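Local structure of tubulin-like protein CetZ2 (Haloferax volcanii, 4B45) at residues T246-V251 with L310-V314; R188-L193 with A224-A228. The protein binds and probably hydrolyses GTP as a tubulin-like cytoskeletal protein and is involved in controlling cell shape. The contacts are given in a common frame with arbitrary orientation. Numbering follows the deposited sequence.

Contact 1 (T246-V251 with L310-V314)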
ATOM      1  N   THR A 246      -8.480   6.178  18.399  1.00 42.19           N
ATOM      2  CA  THR A 246      -7.921   6.158  17.036  1.00 51.16           C
ATOM      3  C   THR A 246      -7.073   4.911  16.793  1.00 48.15           C
ATOM      4  O   THR A 246      -7.125   4.311  15.715  1.00 45.27           O
ATOM      5  CB  THR A 246      -7.084   7.419  16.674  1.00 56.26           C
ATOM      6  OG1 THR A 246      -5.910   7.501  17.508  1.00 47.51           O
ATOM      7  CG2 THR A 246      -7.933   8.681  16.806  1.00 57.31           C
ATOM      8  N   THR A 247      -6.293   4.520  17.798  1.00 42.61           N
ATOM      9  CA  THR A 247      -5.434   3.341  17.675  1.00 36.20           C
ATOM     10  C   THR A 247      -6.278   2.084  17.540  1.00 46.12           C
ATOM     11  O   THR A 247      -6.014   1.268  16.656  1.00 48.43           O
ATOM     12  CB  THR A 247      -4.452   3.206  18.856  1.00 39.01           C
ATOM     13  OG1 THR A 247      -3.712   4.417  18.994  1.00 38.95           O
ATOM     14  CG2 THR A 247      -3.476   2.074  18.626  1.00 38.11           C
ATOM     15  N   ARG A 248      -7.292   1.930  18.397  1.00 41.81           N
ATOM     16  CA  ARG A 248      -8.248   0.821  18.248  1.00 50.20           C
ATOM     17  C   ARG A 248      -8.924   0.799  16.878  1.00 46.28           C
ATOM     18  O   ARG A 248      -9.055  -0.262  16.255  1.00 42.81           O
ATOM     19  CB  ARG A 248      -9.339   0.853  19.323  1.00 49.01           C
ATOM     20  CG  ARG A 248      -8.854   0.594  20.749  1.00 60.74           C
ATOM     21  CD  ARG A 248     -10.049   0.338  21.684  1.00 70.26           C
ATOM     22  NE  ARG A 248      -9.750   0.673  23.072  1.00 75.50           N
ATOM     23  CZ  ARG A 248     -10.089   1.822  23.650  1.00 79.40           C
ATOM     24  NH1 ARG A 248     -10.750   2.746  22.960  1.00 78.06           N
ATOM     25  NH2 ARG A 248      -9.774   2.043  24.920  1.00 80.81           N
ATOM     26  N   ARG A 249      -9.381   1.960  16.419  1.00 44.41           N
ATOM     27  CA  ARG A 249     -10.069   2.012  15.135  1.00 50.86           C
ATOM     28  C   ARG A 249      -9.130   1.652  13.997  1.00 48.36           C
ATOM     29  O   ARG A 249      -9.516   0.915  13.094  1.00 50.60           O
ATOM     30  CB  ARG A 249     -10.705   3.382  14.893  1.00 61.59           C
ATOM     31  CG  ARG A 249     -11.958   3.629  15.726  1.00 71.75           C
ATOM     32  CD  ARG A 249     -12.868   4.617  15.041  1.00 78.58           C
ATOM     33  NE  ARG A 249     -12.128   5.741  14.476  1.00 87.06           N
ATOM     34  CZ  ARG A 249     -11.889   6.881  15.117  1.00 93.00           C
ATOM     35  NH1 ARG A 249     -12.331   7.052  16.359  1.00 97.42           N
ATOM     36  NH2 ARG A 249     -11.209   7.851  14.517  1.00 89.28           N
ATOM     37  N   ALA A 250      -7.896   2.161  14.059  1.00 45.26           N
ATOM     38  CA  ALA A 250      -6.899   1.909  13.023  1.00 48.06           C
ATOM     39  C   ALA A 250      -6.655   0.412  12.863  1.00 46.44           C
ATOM     40  O   ALA A 250      -6.551  -0.097  11.748  1.00 55.38           O
ATOM     41  CB  ALA A 250      -5.590   2.641  13.337  1.00 44.55           C
ATOM     42  N   VAL A 251      -6.596  -0.286  13.990  1.00 43.73           N
ATOM     43  CA  VAL A 251      -6.370  -1.731  14.006  1.00 48.81           C
ATOM     44  C   VAL A 251      -7.627  -2.541  13.667  1.00 52.12           C
ATOM     45  O   VAL A 251      -7.539  -3.576  13.021  1.00 58.49           O
ATOM     46  CB  VAL A 251      -5.844  -2.182  15.386  1.00 49.96           C
ATOM     47  CG1 VAL A 251      -5.680  -3.694  15.439  1.00 53.01           C
ATOM     48  CG2 VAL A 251      -4.527  -1.460  15.729  1.00 47.23           C
ATOM     49  N   LEU A 310      -5.221  14.445  15.655  1.00 48.33           N
ATOM     50  CA  LEU A 310      -4.261  13.411  16.004  1.00 46.78           C
ATOM     51  C   LEU A 310      -4.651  12.217  15.173  1.00 46.29           C
ATOM     52  O   LEU A 310      -5.829  12.041  14.864  1.00 50.86           O
ATOM     53  CB  LEU A 310      -4.421  12.994  17.465  1.00 46.04           C
ATOM     54  CG  LEU A 310      -3.924  13.903  18.567  1.00 61.12           C
ATOM     55  CD1 LEU A 310      -4.534  13.450  19.878  1.00 55.13           C
ATOM     56  CD2 LEU A 310      -2.410  13.846  18.621  1.00 70.73           C
ATOM     57  N   ALA A 311      -3.688  11.372  14.839  1.00 42.75           N
ATOM     58  CA  ALA A 311      -4.037  10.133  14.167  1.00 46.83           C
ATOM     59  C   ALA A 311      -3.116   9.016  14.596  1.00 42.98           C
ATOM     60  O   ALA A 311      -1.984   9.268  14.994  1.00 46.76           O
ATOM     61  CB  ALA A 311      -4.009  10.302  12.649  1.00 43.05           C
ATOM     62  N   SER A 312      -3.629   7.792  14.535  1.00 41.78           N
ATOM     63  CA  SER A 312      -2.810   6.605  14.676  1.00 40.91           C
ATOM     64  C   SER A 312      -2.678   5.966  13.300  1.00 41.31           C
ATOM     65  O   SER A 312      -3.663   5.765  12.575  1.00 38.79           O
ATOM     66  CB  SER A 312      -3.424   5.599  15.646  1.00 43.99           C
ATOM     67  OG  SER A 312      -3.574   6.166  16.934  1.00 67.93           O
ATOM     68  N   LEU A 313      -1.448   5.656  12.945  1.00 39.53           N
ATOM     69  CA  LEU A 313      -1.166   4.992  11.697  1.00 41.42           C
ATOM     70  C   LEU A 313      -0.482   3.717  12.130  1.00 40.62           C
ATOM     71  O   LEU A 313       0.598   3.765  12.722  1.00 45.73           O
ATOM     72  CB  LEU A 313      -0.226   5.859  10.879  1.00 43.11           C
ATOM     73  CG  LEU A 313       0.153   5.460   9.463  1.00 43.30           C
ATOM     74  CD1 LEU A 313      -1.046   5.636   8.525  1.00 45.59           C
ATOM     75  CD2 LEU A 313       1.330   6.316   9.014  1.00 47.85           C
ATOM     76  N   VAL A 314      -1.134   2.582  11.901  1.00 36.69           N
ATOM     77  CA  VAL A 314      -0.600   1.301  12.361  1.00 39.03           C
ATOM     78  C   VAL A 314      -0.314   0.329  11.224  1.00 44.84           C
ATOM     79  O   VAL A 314      -1.234  -0.135  10.563  1.00 41.37           O
ATOM     80  CB  VAL A 314      -1.562   0.616  13.329  1.00 39.62           C
ATOM     81  CG1 VAL A 314      -0.994  -0.719  13.755  1.00 44.45           C
ATOM     82  CG2 VAL A 314      -1.803   1.509  14.557  1.00 38.64           C
TER

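Contact 2 (R188-L193 with A224-A228)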
ATOM      1  N   ARG A 188      -2.773   8.725   1.072  1.00 51.58           N
ATOM      2  CA  ARG A 188      -2.585   9.432   2.341  1.00 51.17           C
ATOM      3  C   ARG A 188      -1.973   8.530   3.409  1.00 49.69           C
ATOM      4  O   ARG A 188      -1.007   8.907   4.065  1.00 50.00           O
ATOM      5  CB  ARG A 188      -3.907  10.001   2.856  1.00 56.06           C
ATOM      6  CG  ARG A 188      -3.853  10.419   4.315  1.00 67.35           C
ATOM      7  CD  ARG A 188      -5.212  10.252   4.992  1.00 76.99           C
ATOM      8  NE  ARG A 188      -6.026  11.461   4.912  1.00 80.37           N
ATOM      9  CZ  ARG A 188      -7.332  11.506   5.164  1.00 82.81           C
ATOM     10  NH1 ARG A 188      -7.992  10.406   5.503  1.00 81.63           N
ATOM     11  NH2 ARG A 188      -7.984  12.655   5.063  1.00 87.26           N
ATOM     12  N   ARG A 189      -2.545   7.338   3.571  1.00 49.31           N
ATOM     13  CA  ARG A 189      -2.020   6.319   4.480  1.00 46.47           C
ATOM     14  C   ARG A 189      -0.568   5.934   4.224  1.00 46.66           C
ATOM     15  O   ARG A 189       0.253   5.932   5.141  1.00 44.58           O
ATOM     16  CB  ARG A 189      -2.859   5.045   4.389  1.00 40.73           C
ATOM     17  CG  ARG A 189      -4.117   5.087   5.196  1.00 57.15           C
ATOM     18  CD  ARG A 189      -5.125   4.129   4.626  1.00 55.29           C
ATOM     19  NE  ARG A 189      -6.377   4.089   5.380  1.00 52.88           N
ATOM     20  CZ  ARG A 189      -7.255   5.090   5.429  1.00 66.88           C
ATOM     21  NH1 ARG A 189      -7.016   6.236   4.790  1.00 71.51           N
ATOM     22  NH2 ARG A 189      -8.369   4.950   6.132  1.00 67.93           N
ATOM     23  N   VAL A 190      -0.271   5.550   2.988  1.00 48.20           N
ATOM     24  CA  VAL A 190       1.072   5.103   2.631  1.00 46.88           C
ATOM     25  C   VAL A 190       2.047   6.269   2.658  1.00 42.79           C
ATOM     26  O   VAL A 190       3.141   6.158   3.215  1.00 46.70           O
ATOM     27  CB  VAL A 190       1.082   4.400   1.263  1.00 42.68           C
ATOM     28  CG1 VAL A 190       2.513   4.051   0.838  1.00 39.66           C
ATOM     29  CG2 VAL A 190       0.215   3.144   1.318  1.00 44.03           C
ATOM     30  N   GLY A 191       1.631   7.394   2.082  1.00 39.19           N
ATOM     31  CA  GLY A 191       2.444   8.599   2.069  1.00 34.61           C
ATOM     32  C   GLY A 191       2.898   9.031   3.458  1.00 48.35           C
ATOM     33  O   GLY A 191       4.062   9.394   3.645  1.00 47.03           O
ATOM     34  N   LEU A 192       1.982   8.992   4.432  1.00 42.39           N
ATOM     35  CA  LEU A 192       2.302   9.390   5.794  1.00 37.66           C
ATOM     36  C   LEU A 192       3.280   8.395   6.389  1.00 38.55           C
ATOM     37  O   LEU A 192       4.188   8.771   7.120  1.00 46.21           O
ATOM     38  CB  LEU A 192       1.035   9.454   6.666  1.00 35.34           C
ATOM     39  CG  LEU A 192       0.121  10.652   6.425  1.00 42.34           C
ATOM     40  CD1 LEU A 192      -1.152  10.544   7.268  1.00 43.98           C
ATOM     41  CD2 LEU A 192       0.837  11.972   6.674  1.00 41.42           C
ATOM     42  N   LEU A 193       3.084   7.117   6.080  1.00 38.11           N
ATOM     43  CA  LEU A 193       4.001   6.089   6.554  1.00 40.29           C
ATOM     44  C   LEU A 193       5.406   6.332   6.009  1.00 46.09           C
ATOM     45  O   LEU A 193       6.396   6.229   6.736  1.00 48.27           O
ATOM     46  CB  LEU A 193       3.508   4.714   6.134  1.00 40.69           C
ATOM     47  CG  LEU A 193       4.454   3.559   6.447  1.00 47.15           C
ATOM     48  CD1 LEU A 193       4.375   3.250   7.914  1.00 50.06           C
ATOM     49  CD2 LEU A 193       4.123   2.325   5.608  1.00 42.94           C
ATOM     50  N   ALA A 224      -0.840  -5.081   6.381  1.00 40.07           N
ATOM     51  CA  ALA A 224      -1.980  -4.174   6.321  1.00 40.21           C
ATOM     52  C   ALA A 224      -1.620  -2.849   6.953  1.00 40.43           C
ATOM     53  O   ALA A 224      -0.712  -2.763   7.791  1.00 46.70           O
ATOM     54  CB  ALA A 224      -3.205  -4.784   6.991  1.00 40.90           C
ATOM     55  N   LEU A 225      -2.317  -1.799   6.546  1.00 34.40           N
ATOM     56  CA  LEU A 225      -1.996  -0.479   7.059  1.00 40.09           C
ATOM     57  C   LEU A 225      -3.246   0.190   7.573  1.00 40.99           C
ATOM     58  O   LEU A 225      -4.151   0.469   6.805  1.00 39.12           O
ATOM     59  CB  LEU A 225      -1.330   0.386   5.987  1.00 39.10           C
ATOM     60  CG  LEU A 225      -0.848   1.754   6.504  1.00 44.48           C
ATOM     61  CD1 LEU A 225       0.065   1.597   7.744  1.00 41.43           C
ATOM     62  CD2 LEU A 225      -0.142   2.587   5.421  1.00 39.58           C
ATOM     63  N   GLY A 226      -3.295   0.437   8.878  1.00 40.25           N
ATOM     64  CA  GLY A 226      -4.469   1.021   9.489  1.00 34.14           C
ATOM     65  C   GLY A 226      -4.347   2.517   9.695  1.00 40.06           C
ATOM     66  O   GLY A 226      -3.262   3.035   9.976  1.00 43.71           O
ATOM     67  N   TYR A 227      -5.471   3.215   9.573  1.00 40.90           N
ATOM     68  CA  TYR A 227      -5.497   4.651   9.818  1.00 40.53           C
ATOM     69  C   TYR A 227      -6.817   5.112  10.452  1.00 48.41           C
ATOM     70  O   TYR A 227      -7.904   4.654  10.069  1.00 43.19           O
ATOM     71  CB  TYR A 227      -5.223   5.408   8.520  1.00 44.19           C
ATOM     72  CG  TYR A 227      -5.303   6.913   8.644  1.00 45.95           C
ATOM     73  CD1 TYR A 227      -4.229   7.643   9.115  1.00 45.40           C
ATOM     74  CD2 TYR A 227      -6.460   7.600   8.280  1.00 49.95           C
ATOM     75  CE1 TYR A 227      -4.299   9.024   9.228  1.00 50.26           C
ATOM     76  CE2 TYR A 227      -6.543   8.975   8.395  1.00 45.59           C
ATOM     77  CZ  TYR A 227      -5.459   9.680   8.873  1.00 46.70           C
ATOM     78  OH  TYR A 227      -5.528  11.052   8.977  1.00 51.49           O
ATOM     79  N   ALA A 228      -6.710   5.994  11.445  1.00 49.54           N
ATOM     80  CA  ALA A 228      -7.875   6.699  11.991  1.00 52.09           C
ATOM     81  C   ALA A 228      -7.439   8.001  12.651  1.00 51.95           C
ATOM     82  O   ALA A 228      -6.312   8.102  13.147  1.00 49.32           O
ATOM     83  CB  ALA A 228      -8.644   5.824  12.982  1.00 43.67           C
TER

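Contact 1 (T246-V251 with L310-V314)
The hydroxyl of S312 sits between two threonine hydroxyls of the helix. S312 OG lies within hydrogen-bonding distance of both, 2.8 Å from T246 OG1 and 2.7 Å from T247 OG1. Each threonine hydroxyl also has a carbonyl partner in its own helix, A242 O for T246 and V243 O for T247. The three hydroxyls are buried and share a limited set of protons, so these contacts need not all be made at once. One turn on, the contact becomes apolar. A250 packs on the strand, with A250 CB 3.7 Å from S312 O and 4.1 Å from V314 CG2. V251 CG2 meets V314 CG1 at 4.1 Å. The two axes approach to 7.3 Å at 37°, so the helix crosses the strand obliquely, the two running in broadly the same direction. This is helix-on-sheet packing in the C-terminal domain. Strand 309-319 lies between strands 222-231 and 263-272, and helix 279-293 flanks helix 240-252 through T247 and V251.

Contact 2 (R188-L193 with A224-A228)
Y227, L225 and R189 carry most of this contact, which joins the central helix of the tubulin/FtsZ fold, 175-196, to strand 222-231 of the mixed sheet. The helix crosses strand 224-228 almost at right angles, at 98°, with the axes 9.0 Å apart. Y227 and L225 point from the strand toward the helix. G226 lies between them. L225 fits against the helix backbone: its CD2 is 3.4 Å from R189 O and also touches V190 and L193, with L193 CD2 4.3 Å away. The R189 side chain runs past Y227, with R189 CG 3.5 Å from Y227 CB. Y227 CB lies over one face of its guanidinium and L225 O at the edge. R189 NH1 bonds back to A185 O within the helix. L192 CD1 packs on Y227 CE1 at 4.0 Å. L161 of the neighbouring strand 159-164 touches both L225 and V190. R188 reaches across the tyrosine ring in a CH-pi contact, with R188 CD 4.2 Å from the centroid of the Y227 ring and over its face.

How the contacts relate
The contacts lie on opposite faces of one sheet, with centres 9 Å apart. Strands 222-231 and 309-319 are antiparallel neighbours in it. They are joined by probable hydrogen bonds, V314 O to G226 N at 2.7 Å and S312 N to A228 O at 3.0 Å. Helix 240-252 packs on one face in contact 1, and helix 175-196 on the other in contact 2. The first helix also touches the strand of contact 2, with T246 O 3.5 Å from A228 CB. Contact 2 is nearer the nucleotide: the V190 side chain is about 11 Å from bound GSP, and that of R188 about 10 Å from the side chain of GTP-binding N183. Contact 1 is away from the GTP site.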